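Local coordinates for protein DNA-3-methyladenine glycosidase II, putative (Deinococcus radiodurans, PDB 2YG9) that belongs to the HhH-GPD superfamily of base excision DNA repair proteins and has an all-helical fold, at residues P20-P25 against G138-L143; V33-R38 against W200-S205; Q44-C49 against S208-A213; L65-A70 against A78-Y83; G84-L89 against R107-S112. All coordinates share one frame; numbering follows the deposited sequence.

Contact 1: P20-P25 against G138-L143; sequences PAVLPP and GQPDEL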
# COMPACT_ATOMS: atom_id res chain seq x y z
N PRO A 20 -3.76 -16.03 9.76
CA PRO A 20 -2.31 -16.23 9.73
C PRO A 20 -1.53 -15.24 10.61
O PRO A 20 -1.90 -14.06 10.69
CB PRO A 20 -1.94 -16.04 8.24
CG PRO A 20 -3.21 -16.19 7.48
CD PRO A 20 -4.30 -15.72 8.42
N ALA A 21 -0.46 -15.73 11.25
CA ALA A 21 0.43 -14.89 12.06
C ALA A 21 1.07 -13.82 11.18
O ALA A 21 1.40 -14.09 10.01
CB ALA A 21 1.52 -15.71 12.73
N VAL A 22 1.25 -12.63 11.75
CA VAL A 22 1.83 -11.52 11.04
C VAL A 22 3.25 -11.92 10.61
O VAL A 22 4.05 -12.39 11.42
CB VAL A 22 1.89 -10.26 11.94
CG1 VAL A 22 2.27 -9.04 11.14
CG2 VAL A 22 0.55 -10.04 12.61
N LEU A 23 3.55 -11.71 9.33
CA LEU A 23 4.90 -11.92 8.81
C LEU A 23 5.69 -10.62 8.89
O LEU A 23 5.18 -9.54 8.48
CB LEU A 23 4.82 -12.44 7.37
CG LEU A 23 4.14 -13.80 7.16
CD1 LEU A 23 3.69 -14.02 5.72
CD2 LEU A 23 5.04 -14.94 7.61
N PRO A 24 6.94 -10.68 9.42
CA PRO A 24 7.71 -9.46 9.51
C PRO A 24 8.16 -8.91 8.14
O PRO A 24 8.33 -9.67 7.19
CB PRO A 24 8.93 -9.88 10.34
CG PRO A 24 9.08 -11.31 10.10
CD PRO A 24 7.67 -11.83 9.97
N PRO A 25 8.37 -7.60 8.05
CA PRO A 25 8.95 -7.04 6.83
C PRO A 25 10.29 -7.68 6.50
O PRO A 25 11.09 -8.02 7.41
CB PRO A 25 9.18 -5.57 7.18
CG PRO A 25 8.20 -5.29 8.31
CD PRO A 25 8.09 -6.56 9.06
N GLY A 138 1.38 -6.31 15.57
CA GLY A 138 0.92 -7.61 16.01
C GLY A 138 -0.38 -8.08 15.39
O GLY A 138 -0.77 -9.22 15.60
N GLN A 139 -1.03 -7.23 14.59
CA GLN A 139 -2.33 -7.58 13.99
C GLN A 139 -2.17 -8.31 12.66
O GLN A 139 -1.42 -7.85 11.81
CB GLN A 139 -3.15 -6.32 13.77
CG GLN A 139 -3.44 -5.53 15.05
CD GLN A 139 -4.80 -5.86 15.62
OE1 GLN A 139 -4.93 -6.69 16.54
NE2 GLN A 139 -5.84 -5.25 15.04
N PRO A 140 -2.87 -9.44 12.47
CA PRO A 140 -2.90 -10.08 11.15
C PRO A 140 -3.40 -9.14 10.07
O PRO A 140 -4.28 -8.31 10.34
CB PRO A 140 -3.90 -11.22 11.32
CG PRO A 140 -3.91 -11.53 12.71
CD PRO A 140 -3.67 -10.22 13.43
N ASP A 141 -2.88 -9.31 8.86
CA ASP A 141 -3.23 -8.49 7.68
C ASP A 141 -4.73 -8.24 7.59
O ASP A 141 -5.21 -7.11 7.46
CB ASP A 141 -2.82 -9.18 6.37
CG ASP A 141 -1.34 -9.24 6.15
OD1 ASP A 141 -0.55 -8.94 7.05
OD2 ASP A 141 -0.96 -9.64 5.02
N GLU A 142 -5.49 -9.32 7.64
CA GLU A 142 -6.94 -9.21 7.45
C GLU A 142 -7.69 -8.39 8.50
O GLU A 142 -8.71 -7.76 8.20
CB GLU A 142 -7.53 -10.62 7.33
CG GLU A 142 -7.20 -11.25 5.95
CD GLU A 142 -7.86 -10.50 4.81
OE1 GLU A 142 -9.07 -10.24 4.86
OE2 GLU A 142 -7.17 -10.18 3.83
N LEU A 143 -7.20 -8.43 9.72
CA LEU A 143 -7.78 -7.63 10.79
C LEU A 143 -7.48 -6.14 10.60
O LEU A 143 -8.34 -5.30 10.83
CB LEU A 143 -7.30 -8.08 12.17
CG LEU A 143 -7.62 -9.49 12.70
CD1 LEU A 143 -7.19 -9.56 14.17
CD2 LEU A 143 -9.09 -9.97 12.59
O HOH W 1 -1.58 -12.08 8.50
O HOH W 2 1.75 -10.58 7.49
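V22 and P20, on the extended N-terminal segment of the model, lie against G138-P140, the loop that enters helix 141-149 with P140 at its N-cap. The backbone angles of residues 20-25 stay in or close to the polyproline II region, so the segment crosses the helix start as an extended strip without pairing to it as a strand. V22 carries most of the contact through one methyl branch. Its CG1 is anti to the backbone N (chi1 -170°), while CG2 is anti to the carbonyl carbon and pushes into the loop backbone. There CG2 comes within 3.1 Å of Q139 O, a tight approach, and 3.4 Å of G138 O; P140 N lies 3.5 Å from the same methyl. Beside it, the ring of P140 meets a carbonyl, P140 CB being 3.5 Å from P20 O. Two waters supply the polar links. One donates to P20 O and accepts the D141 N-H, 3.1 Å from that nitrogen, at the opening turn of the helix; the other accepts from L23 N and donates to D141 OD1 at 2.9 Å. D141 and Q139 O bind R169, which the V22 side chain also touches. E142 forms a salt bridge to R156 on the next helix, and the sequence between these helices is consistent with the helix-hairpin-helix motif of this superfamily, whose first helix receives the N-terminal segment.

Contact 2: V33-R38 against W200-S205; sequences VAHLSR and WAPYRS. With NI (nickel (II) ion), chain F.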
# COMPACT_ATOMS: atom_id res chain seq x y z
N VAL A 33 13.53 -13.40 -3.61
CA VAL A 33 13.80 -13.58 -5.04
C VAL A 33 14.07 -15.06 -5.40
O VAL A 33 13.67 -15.50 -6.48
CB VAL A 33 14.93 -12.63 -5.50
CG1 VAL A 33 15.38 -12.90 -6.99
CG2 VAL A 33 14.46 -11.16 -5.33
N ALA A 34 14.74 -15.82 -4.52
CA ALA A 34 15.03 -17.22 -4.79
C ALA A 34 13.72 -17.97 -4.83
O ALA A 34 13.52 -18.80 -5.68
CB ALA A 34 15.92 -17.80 -3.75
N HIS A 35 12.84 -17.68 -3.87
CA HIS A 35 11.55 -18.35 -3.81
C HIS A 35 10.73 -18.04 -5.06
O HIS A 35 10.27 -18.96 -5.73
CB HIS A 35 10.80 -17.99 -2.52
CG HIS A 35 9.41 -18.53 -2.48
ND1 HIS A 35 9.08 -19.70 -1.83
CD2 HIS A 35 8.27 -18.08 -3.05
CE1 HIS A 35 7.78 -19.93 -1.99
NE2 HIS A 35 7.28 -18.97 -2.75
N LEU A 36 10.57 -16.75 -5.39
CA LEU A 36 9.79 -16.30 -6.52
C LEU A 36 10.32 -16.86 -7.84
O LEU A 36 9.56 -17.30 -8.69
CB LEU A 36 9.76 -14.77 -6.55
CG LEU A 36 9.04 -14.11 -5.35
CD1 LEU A 36 9.22 -12.54 -5.42
CD2 LEU A 36 7.53 -14.53 -5.25
N SER A 37 11.65 -16.91 -7.94
CA SER A 37 12.34 -17.42 -9.11
C SER A 37 12.08 -18.88 -9.38
O SER A 37 12.43 -19.34 -10.43
CB SER A 37 13.84 -17.20 -8.97
OG SER A 37 14.10 -15.83 -9.13
N ARG A 38 11.49 -19.61 -8.43
CA ARG A 38 11.06 -20.96 -8.72
C ARG A 38 9.94 -21.02 -9.76
O ARG A 38 9.69 -22.06 -10.36
CB ARG A 38 10.62 -21.65 -7.44
CG ARG A 38 11.80 -21.87 -6.52
CD ARG A 38 11.34 -22.39 -5.26
NE ARG A 38 10.89 -23.75 -5.47
CZ ARG A 38 10.84 -24.69 -4.53
NH1 ARG A 38 11.21 -24.44 -3.28
NH2 ARG A 38 10.39 -25.90 -4.88
N TRP A 200 3.53 -17.79 -4.78
CA TRP A 200 4.44 -16.72 -4.40
C TRP A 200 4.50 -16.49 -2.92
O TRP A 200 5.48 -15.98 -2.44
CB TRP A 200 4.05 -15.41 -5.08
CG TRP A 200 3.99 -15.50 -6.58
CD1 TRP A 200 4.61 -16.42 -7.38
CD2 TRP A 200 3.30 -14.61 -7.45
NE1 TRP A 200 4.32 -16.15 -8.70
CE2 TRP A 200 3.55 -15.03 -8.77
CE3 TRP A 200 2.52 -13.48 -7.24
CZ2 TRP A 200 3.02 -14.38 -9.88
CZ3 TRP A 200 2.00 -12.81 -8.34
CH2 TRP A 200 2.25 -13.27 -9.65
N ALA A 201 3.46 -16.88 -2.19
CA ALA A 201 3.48 -16.82 -0.72
C ALA A 201 4.72 -17.54 -0.17
O ALA A 201 5.07 -18.55 -0.70
CB ALA A 201 2.22 -17.46 -0.18
N PRO A 202 5.37 -17.00 0.87
CA PRO A 202 5.05 -15.80 1.68
C PRO A 202 5.64 -14.47 1.20
O PRO A 202 5.87 -13.56 2.04
CB PRO A 202 5.66 -16.17 3.03
CG PRO A 202 6.92 -16.81 2.64
CD PRO A 202 6.53 -17.69 1.44
N TYR A 203 5.81 -14.32 -0.12
CA TYR A 203 6.46 -13.14 -0.71
C TYR A 203 5.58 -12.53 -1.81
O TYR A 203 6.05 -12.11 -2.83
CB TYR A 203 7.85 -13.50 -1.27
CG TYR A 203 8.74 -14.21 -0.26
CD1 TYR A 203 9.22 -13.54 0.86
CD2 TYR A 203 9.10 -15.56 -0.43
CE1 TYR A 203 10.02 -14.20 1.81
CE2 TYR A 203 9.90 -16.21 0.49
CZ TYR A 203 10.36 -15.52 1.60
OH TYR A 203 11.19 -16.16 2.49
N ARG A 204 4.28 -12.48 -1.56
CA ARG A 204 3.34 -11.91 -2.55
C ARG A 204 3.52 -10.41 -2.73
O ARG A 204 3.22 -9.89 -3.81
CB ARG A 204 1.92 -12.29 -2.18
CG ARG A 204 1.57 -13.63 -2.76
CD ARG A 204 0.24 -14.13 -2.31
NE ARG A 204 0.17 -14.45 -0.88
CZ ARG A 204 -0.89 -14.99 -0.31
NH1 ARG A 204 -1.95 -15.27 -1.06
NH2 ARG A 204 -0.91 -15.27 0.98
N SER A 205 4.03 -9.72 -1.70
CA SER A 205 4.27 -8.27 -1.81
C SER A 205 5.38 -7.98 -2.81
O SER A 205 5.20 -7.17 -3.69
CB SER A 205 4.65 -7.61 -0.45
OG SER A 205 3.56 -7.67 0.44
NI NI F . 10.40 -20.58 0.09
O HOH W 3 11.83 -18.92 1.21
O HOH W 4 8.90 -20.76 1.72
O HOH W 5 11.91 -21.29 -1.63
O HOH W 6 11.73 -22.54 0.83
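H35 and Y203 join the last turn of helix 30-36 to the interhelical turn between helices 193-200 and 204-219, which has a cis peptide bond before P202. The aromatic pair is an offset edge-to-face stack: the edge of Y203 is directed at the face of H35, with planes at 64° and ring centroids 5.3 Å apart. H35 CG is anti to the backbone N (chi1 174°), and Y203 CD2 approaches that CG to 3.6 Å. P202 touches both rings, with CD over one face of H35 and CG over a face of Y203, each offset toward the rim. Apolar packing rests on L36, whose CD2 lies 3.6 Å from W200 CB and 4.1 Å from Y203 CB, its side chain running at about a right angle to that of W200. Among polar groups, H35 NE2 bonds to R199 O, in the last turn of helix 193-200; A201 O is also close, but at a poor angle. W200 NE1 is held by D39. The other ring nitrogen is taken by metal: H35 ND1 binds nickel at 2.5 Å, and four waters are its other ligands in the model. One of these waters also lies 3.1 Å from Y203 OH.

Contact 3: Q44-C49 against S208-A213; sequences QVTSLC and SRYLWA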
# COMPACT_ATOMS: atom_id res chain seq x y z
N GLN A 44 12.37 -14.84 -14.84
CA GLN A 44 12.61 -13.93 -15.97
C GLN A 44 12.28 -12.47 -15.61
O GLN A 44 13.06 -11.57 -15.86
CB GLN A 44 11.75 -14.32 -17.18
CG GLN A 44 12.39 -15.28 -18.21
CD GLN A 44 12.03 -14.94 -19.70
OE1 GLN A 44 12.55 -13.95 -20.30
NE2 GLN A 44 11.23 -15.82 -20.32
N VAL A 45 11.11 -12.25 -15.01
CA VAL A 45 10.70 -10.89 -14.64
C VAL A 45 11.70 -10.26 -13.67
O VAL A 45 12.07 -9.12 -13.84
CB VAL A 45 9.28 -10.85 -14.09
CG1 VAL A 45 9.04 -9.54 -13.29
CG2 VAL A 45 8.25 -11.02 -15.23
N THR A 46 12.15 -11.00 -12.66
CA THR A 46 13.10 -10.47 -11.67
C THR A 46 14.47 -10.15 -12.32
O THR A 46 15.06 -9.11 -12.01
CB THR A 46 13.30 -11.41 -10.41
OG1 THR A 46 13.73 -12.72 -10.83
CG2 THR A 46 12.00 -11.55 -9.55
N SER A 47 14.97 -11.00 -13.22
CA SER A 47 16.24 -10.66 -13.91
C SER A 47 16.07 -9.48 -14.86
O SER A 47 16.97 -8.63 -14.92
CB SER A 47 16.91 -11.84 -14.59
OG SER A 47 16.12 -12.33 -15.63
N LEU A 48 14.94 -9.38 -15.55
CA LEU A 48 14.70 -8.26 -16.46
C LEU A 48 14.54 -6.93 -15.71
O LEU A 48 14.91 -5.87 -16.24
CB LEU A 48 13.50 -8.49 -17.40
CG LEU A 48 13.73 -9.49 -18.56
CD1 LEU A 48 12.44 -9.97 -19.16
CD2 LEU A 48 14.66 -8.89 -19.61
N CYS A 49 13.94 -6.99 -14.52
CA CYS A 49 13.62 -5.75 -13.80
C CYS A 49 14.74 -5.38 -12.83
O CYS A 49 14.88 -4.21 -12.47
CB CYS A 49 12.26 -5.85 -13.09
SG CYS A 49 10.88 -5.97 -14.21
N SER A 208 4.21 -8.85 -6.28
CA SER A 208 3.38 -7.72 -6.71
C SER A 208 4.24 -6.54 -7.23
O SER A 208 4.00 -6.01 -8.31
CB SER A 208 2.48 -7.28 -5.56
OG SER A 208 1.45 -8.21 -5.30
N ARG A 209 5.25 -6.16 -6.46
CA ARG A 209 6.14 -5.07 -6.86
C ARG A 209 6.89 -5.37 -8.17
O ARG A 209 7.08 -4.46 -9.01
CB ARG A 209 7.10 -4.74 -5.72
CG ARG A 209 6.39 -4.10 -4.52
CD ARG A 209 7.38 -3.85 -3.38
NE ARG A 209 8.41 -2.89 -3.78
CZ ARG A 209 9.64 -2.77 -3.25
NH1 ARG A 209 10.06 -3.60 -2.31
NH2 ARG A 209 10.46 -1.86 -3.72
N TYR A 210 7.26 -6.63 -8.37
CA TYR A 210 7.86 -7.03 -9.65
C TYR A 210 6.88 -7.01 -10.80
O TYR A 210 7.25 -6.67 -11.91
CB TYR A 210 8.59 -8.39 -9.54
CG TYR A 210 10.02 -8.26 -9.07
CD1 TYR A 210 11.00 -7.66 -9.88
CD2 TYR A 210 10.40 -8.68 -7.81
CE1 TYR A 210 12.32 -7.50 -9.43
CE2 TYR A 210 11.71 -8.52 -7.36
CZ TYR A 210 12.67 -7.93 -8.18
OH TYR A 210 13.97 -7.80 -7.68
N LEU A 211 5.61 -7.39 -10.57
CA LEU A 211 4.60 -7.19 -11.62
C LEU A 211 4.43 -5.72 -12.04
O LEU A 211 4.33 -5.39 -13.26
CB LEU A 211 3.26 -7.80 -11.22
CG LEU A 211 3.13 -9.33 -11.18
CD1 LEU A 211 1.73 -9.70 -10.74
CD2 LEU A 211 3.50 -9.94 -12.54
N TRP A 212 4.39 -4.82 -11.07
CA TRP A 212 4.28 -3.40 -11.39
C TRP A 212 5.57 -2.93 -12.09
O TRP A 212 5.54 -2.08 -13.01
CB TRP A 212 4.04 -2.55 -10.13
CG TRP A 212 2.65 -2.67 -9.53
CD1 TRP A 212 1.47 -2.61 -10.20
CD2 TRP A 212 2.31 -2.87 -8.15
NE1 TRP A 212 0.41 -2.73 -9.32
CE2 TRP A 212 0.90 -2.90 -8.06
CE3 TRP A 212 3.06 -2.99 -6.97
CZ2 TRP A 212 0.23 -3.07 -6.84
CZ3 TRP A 212 2.38 -3.17 -5.76
CH2 TRP A 212 0.99 -3.22 -5.72
N ALA A 213 6.71 -3.46 -11.65
CA ALA A 213 7.99 -3.06 -12.25
C ALA A 213 8.04 -3.53 -13.72
O ALA A 213 8.52 -2.83 -14.59
CB ALA A 213 9.19 -3.61 -11.45
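Helices 40-49 and 204-219 pass each other with segment axes 9.7 Å apart and their N-to-C directions 59° apart, bringing T46 level with Y210 and C49 level with A213. T46 CG2 sits over the centre of one face of the Y210 ring, 3.6 Å from the centroid and only 8° off the ring normal, a nearly axial CH-pi contact. The threonine torsion explains it: with OG1 between the backbone N and the carbonyl carbon (chi1 57°), CG2 is anti to the carbonyl carbon and lies on the ring, while the hydroxyl turns back to L42 O, with A43 O also near. C49 meets the same ring at its edge, CB lying 3.9 Å from Y210 CD1 and near the ring plane. Nearer the backbone of the tyrosine, V45 CG1 reaches Y210 CB at 3.9 Å, the two side chains sliding past each other in opposite directions. C49 SG then closes on A213 CB at 4.0 Å. At the far end of the ring Y210 OH bonds to G50 O. Such buried packing of an N-terminal helix on the C-terminal helix is characteristic of the lobe that the two chain ends build together in HhH-GPD proteins.

Contact 4: L65-A70 against A78-Y83; sequences LVRSVA and AAQAIY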
# COMPACT_ATOMS: atom_id res chain seq x y z
N LEU A 65 -0.90 6.86 6.35
CA LEU A 65 -2.28 6.69 5.91
C LEU A 65 -2.81 7.99 5.34
O LEU A 65 -3.35 8.02 4.23
CB LEU A 65 -3.21 6.14 7.00
CG LEU A 65 -4.64 5.87 6.47
CD1 LEU A 65 -4.66 4.91 5.27
CD2 LEU A 65 -5.49 5.39 7.60
N VAL A 66 -2.61 9.07 6.08
CA VAL A 66 -3.09 10.40 5.69
C VAL A 66 -2.38 10.84 4.41
O VAL A 66 -3.04 11.32 3.51
CB VAL A 66 -2.90 11.45 6.83
CG1 VAL A 66 -3.09 12.87 6.27
CG2 VAL A 66 -3.85 11.17 7.98
N ARG A 67 -1.07 10.58 4.31
CA ARG A 67 -0.33 10.88 3.07
C ARG A 67 -0.94 10.17 1.86
O ARG A 67 -1.14 10.77 0.83
CB ARG A 67 1.16 10.49 3.16
CG ARG A 67 2.00 11.10 2.03
CD ARG A 67 3.38 10.52 1.99
NE ARG A 67 4.27 11.12 2.98
CZ ARG A 67 4.99 12.24 2.80
NH1 ARG A 67 4.91 12.96 1.67
NH2 ARG A 67 5.77 12.67 3.79
N SER A 68 -1.22 8.89 2.03
CA SER A 68 -1.76 8.06 0.95
C SER A 68 -3.10 8.64 0.45
O SER A 68 -3.30 8.89 -0.75
CB SER A 68 -1.92 6.61 1.45
OG SER A 68 -2.78 5.86 0.60
N VAL A 69 -4.00 8.89 1.41
CA VAL A 69 -5.32 9.39 1.13
C VAL A 69 -5.25 10.75 0.41
O VAL A 69 -5.86 10.95 -0.64
CB VAL A 69 -6.15 9.52 2.44
CG1 VAL A 69 -7.44 10.28 2.23
CG2 VAL A 69 -6.41 8.13 3.01
N ALA A 70 -4.50 11.66 1.01
CA ALA A 70 -4.33 13.00 0.46
C ALA A 70 -3.76 13.02 -0.94
O ALA A 70 -4.18 13.83 -1.74
CB ALA A 70 -3.47 13.83 1.38
N ALA A 78 2.17 17.41 -6.58
CA ALA A 78 0.95 17.90 -5.92
C ALA A 78 0.65 17.16 -4.60
O ALA A 78 0.21 17.77 -3.61
CB ALA A 78 -0.23 17.80 -6.88
N ALA A 79 0.88 15.85 -4.61
CA ALA A 79 0.70 15.00 -3.44
C ALA A 79 1.65 15.43 -2.33
O ALA A 79 1.24 15.53 -1.17
CB ALA A 79 0.89 13.55 -3.80
N GLN A 80 2.90 15.74 -2.69
CA GLN A 80 3.87 16.18 -1.70
C GLN A 80 3.50 17.52 -1.08
O GLN A 80 3.53 17.65 0.14
CB GLN A 80 5.33 16.21 -2.24
CG GLN A 80 6.38 16.69 -1.18
CD GLN A 80 6.34 15.95 0.19
OE1 GLN A 80 6.73 14.78 0.28
NE2 GLN A 80 5.90 16.66 1.26
N ALA A 81 3.16 18.48 -1.93
CA ALA A 81 2.72 19.82 -1.55
C ALA A 81 1.59 19.82 -0.54
O ALA A 81 1.65 20.54 0.48
CB ALA A 81 2.26 20.57 -2.81
N ILE A 82 0.53 19.07 -0.85
CA ILE A 82 -0.66 19.03 -0.01
C ILE A 82 -0.36 18.36 1.34
O ILE A 82 -0.86 18.80 2.37
CB ILE A 82 -1.85 18.33 -0.73
CG1 ILE A 82 -3.16 18.65 -0.01
CG2 ILE A 82 -1.63 16.83 -0.86
CD1 ILE A 82 -4.38 18.45 -0.89
N TYR A 83 0.47 17.32 1.33
CA TYR A 83 0.87 16.68 2.58
C TYR A 83 1.68 17.67 3.44
O TYR A 83 1.52 17.71 4.64
CB TYR A 83 1.66 15.37 2.36
CG TYR A 83 1.84 14.63 3.67
CD1 TYR A 83 0.75 14.04 4.28
CD2 TYR A 83 3.05 14.59 4.33
CE1 TYR A 83 0.87 13.41 5.50
CE2 TYR A 83 3.18 13.94 5.57
CZ TYR A 83 2.09 13.35 6.13
OH TYR A 83 2.16 12.72 7.36
O HOH W 7 6.71 15.83 3.97
O HOH W 8 0.52 13.06 -0.03
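R67 NH1 donates to Q80 OE1 at 2.9 Å, with an N-H...O angle of 143°; the donor stands above the amide carbonyl plane, and the oxygen is somewhat tilted from the guanidinium plane. A water widens this link, accepting from R67 NH2 in a longer bond and from Q80 NE2 at 2.9 Å, so the arginine and the amide are joined once directly and once through water. Y83, one turn on from Q80, takes the face of the guanidinium. Y83 CD2 lies over the centre of that group, 3.3 Å above its plane, the guanidinium itself being over the CD2-CE2 rim of the ring and inclined to it. This becomes possible because the arginine chain bends at chi3 (-80°), bringing NE back over the ring. R67 CB lies over the same face of the ring toward the CD1-CE1 rim, 4.0 Å from the Y83 centroid, in a CH-pi contact. V66 CG1 approaches the edge of the ring, 4.1 Å from Y83 CE1. Elsewhere in the interface A70 CB is 4.2 Å from I82 CG2. A second water donates to R67 O and to A79 O, 2.8 Å from the latter, bridging the two backbones, while A70 O is bonded by K115 of helix 113-127. The helix axes approach to 9.4 Å and run 129° apart, so the chain turns back on itself: a helical hairpin of helices 61-71 and 76-87, joined by a short turn in the HhH-GPD lobe.

Contact 5: G84-L89 against R107-S112; sequences GRLEGL and RGVGLS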
# COMPACT_ATOMS: atom_id res chain seq x y z
N GLY A 84 2.52 18.48 2.80
CA GLY A 84 3.27 19.52 3.48
C GLY A 84 2.36 20.55 4.07
O GLY A 84 2.61 21.04 5.15
N ARG A 85 1.28 20.90 3.38
CA ARG A 85 0.28 21.82 3.97
C ARG A 85 -0.47 21.23 5.19
O ARG A 85 -0.78 21.95 6.16
CB ARG A 85 -0.70 22.31 2.92
CG ARG A 85 -0.01 23.10 1.87
CD ARG A 85 -0.98 23.88 1.00
NE ARG A 85 -1.73 23.00 0.12
CZ ARG A 85 -1.30 22.57 -1.06
NH1 ARG A 85 -0.09 22.92 -1.49
NH2 ARG A 85 -2.08 21.81 -1.81
N LEU A 86 -0.72 19.92 5.15
CA LEU A 86 -1.25 19.22 6.32
C LEU A 86 -0.30 19.28 7.50
O LEU A 86 -0.71 19.59 8.63
CB LEU A 86 -1.62 17.76 5.96
CG LEU A 86 -2.86 17.65 5.04
CD1 LEU A 86 -2.98 16.25 4.54
CD2 LEU A 86 -4.20 18.13 5.69
N GLU A 87 0.97 18.95 7.24
CA GLU A 87 2.06 19.07 8.21
C GLU A 87 2.17 20.46 8.82
O GLU A 87 2.62 20.61 9.94
CB GLU A 87 3.42 18.72 7.55
CG GLU A 87 3.58 17.23 7.25
CD GLU A 87 4.95 16.89 6.68
OE1 GLU A 87 5.34 17.51 5.69
OE2 GLU A 87 5.61 16.00 7.23
N GLY A 88 1.72 21.46 8.09
CA GLY A 88 1.82 22.84 8.50
C GLY A 88 0.65 23.32 9.32
O GLY A 88 0.70 24.39 9.91
N LEU A 89 -0.41 22.53 9.38
CA LEU A 89 -1.51 22.83 10.27
C LEU A 89 -1.03 22.70 11.70
O LEU A 89 -0.05 21.95 11.98
CB LEU A 89 -2.70 21.88 10.03
CG LEU A 89 -3.41 21.97 8.68
CD1 LEU A 89 -4.37 20.79 8.53
CD2 LEU A 89 -4.13 23.29 8.56
N ARG A 107 -10.43 21.46 3.79
CA ARG A 107 -10.72 21.79 2.40
C ARG A 107 -9.73 22.81 1.88
O ARG A 107 -9.23 22.72 0.76
CB ARG A 107 -12.12 22.37 2.26
CG ARG A 107 -13.16 21.34 2.16
CD ARG A 107 -13.11 20.66 0.77
NE ARG A 107 -13.84 21.37 -0.29
CZ ARG A 107 -13.61 21.23 -1.60
NH1 ARG A 107 -12.59 20.50 -2.04
NH2 ARG A 107 -14.38 21.85 -2.49
N GLY A 108 -9.46 23.77 2.74
CA GLY A 108 -8.54 24.89 2.48
C GLY A 108 -7.15 24.51 2.07
O GLY A 108 -6.51 25.25 1.34
N VAL A 109 -6.69 23.33 2.48
CA VAL A 109 -5.37 22.90 2.08
C VAL A 109 -5.42 22.29 0.71
O VAL A 109 -4.39 21.99 0.17
CB VAL A 109 -4.68 21.89 3.09
CG1 VAL A 109 -4.50 22.54 4.44
CG2 VAL A 109 -5.43 20.52 3.14
N GLY A 110 -6.61 22.07 0.18
CA GLY A 110 -6.76 21.52 -1.16
C GLY A 110 -7.40 20.16 -1.25
O GLY A 110 -7.49 19.62 -2.35
N LEU A 111 -7.87 19.63 -0.14
CA LEU A 111 -8.48 18.30 -0.13
C LEU A 111 -9.89 18.31 -0.67
O LEU A 111 -10.68 19.18 -0.36
CB LEU A 111 -8.50 17.71 1.28
CG LEU A 111 -7.16 17.34 1.91
CD1 LEU A 111 -7.39 16.86 3.31
CD2 LEU A 111 -6.41 16.22 1.12
N SER A 112 -10.22 17.32 -1.47
CA SER A 112 -11.62 17.08 -1.83
C SER A 112 -12.44 16.81 -0.55
O SER A 112 -11.88 16.42 0.47
CB SER A 112 -11.67 15.88 -2.74
OG SER A 112 -11.29 14.74 -2.04
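R85 grips V109 O side-on with two nitrogens, NE at 2.8 Å and NH2 at 3.0 Å, so one backbone oxygen takes both N-H groups while lying in the guanidinium plane. NH2 comes in nearly along the C=O axis, whereas NE arrives tilted from the carbonyl plane. The arginine chain is bent at chi3 (-72°), a turn that puts NE within bonding distance of the carbonyl. The valine conformation divides its methyls: CG1 is anti to the carbonyl carbon (chi1 -61°), and CG2 lies between the backbone N and that carbon. CG2 meets L86 CD2 at 3.7 Å, the side chains crossing at about a right angle, and CG1 reaches L89 CD2 at 4.2 Å. L86 CD2 also touches L111 CD1, 4.2 Å away. These leucines continue into a core with V66, A70 and L106. The carbonyl sits at a helix end: G110, with phi 115°, makes a Schellman motif at the close of helix 103-108. From within the helix, R107 NH1 reaches past it to L111 O at 2.9 Å, and S112 caps the next helix. A Schellman-capped helix end, braced by arginine and leucines of helix 76-87, thus begins the turn into helix 113-127 of the HhH-GPD fold.

Overall arrangement
The five contacts illustrate how one all-helical chain folds into two groups of packing. Contacts 2 and 3 are 11 Å apart between centres, touch, and share helix 204-219; their segments alternate along the chain, and both join N-terminal helices to the C-terminal part. Contact 1 abuts contact 2 through L23 and P202, and packs the N-terminal segment on the loop entering helix 141-149. Contacts 4 and 5 sit 9 Å apart, share helix 76-87, and come in series, nested inside the loops closed by contacts 1, 2 and 3. Contacts 2 and 5 lie 39 Å apart across the chain's centre. The chain ends thus assemble one lobe, and the intervening helices much of another.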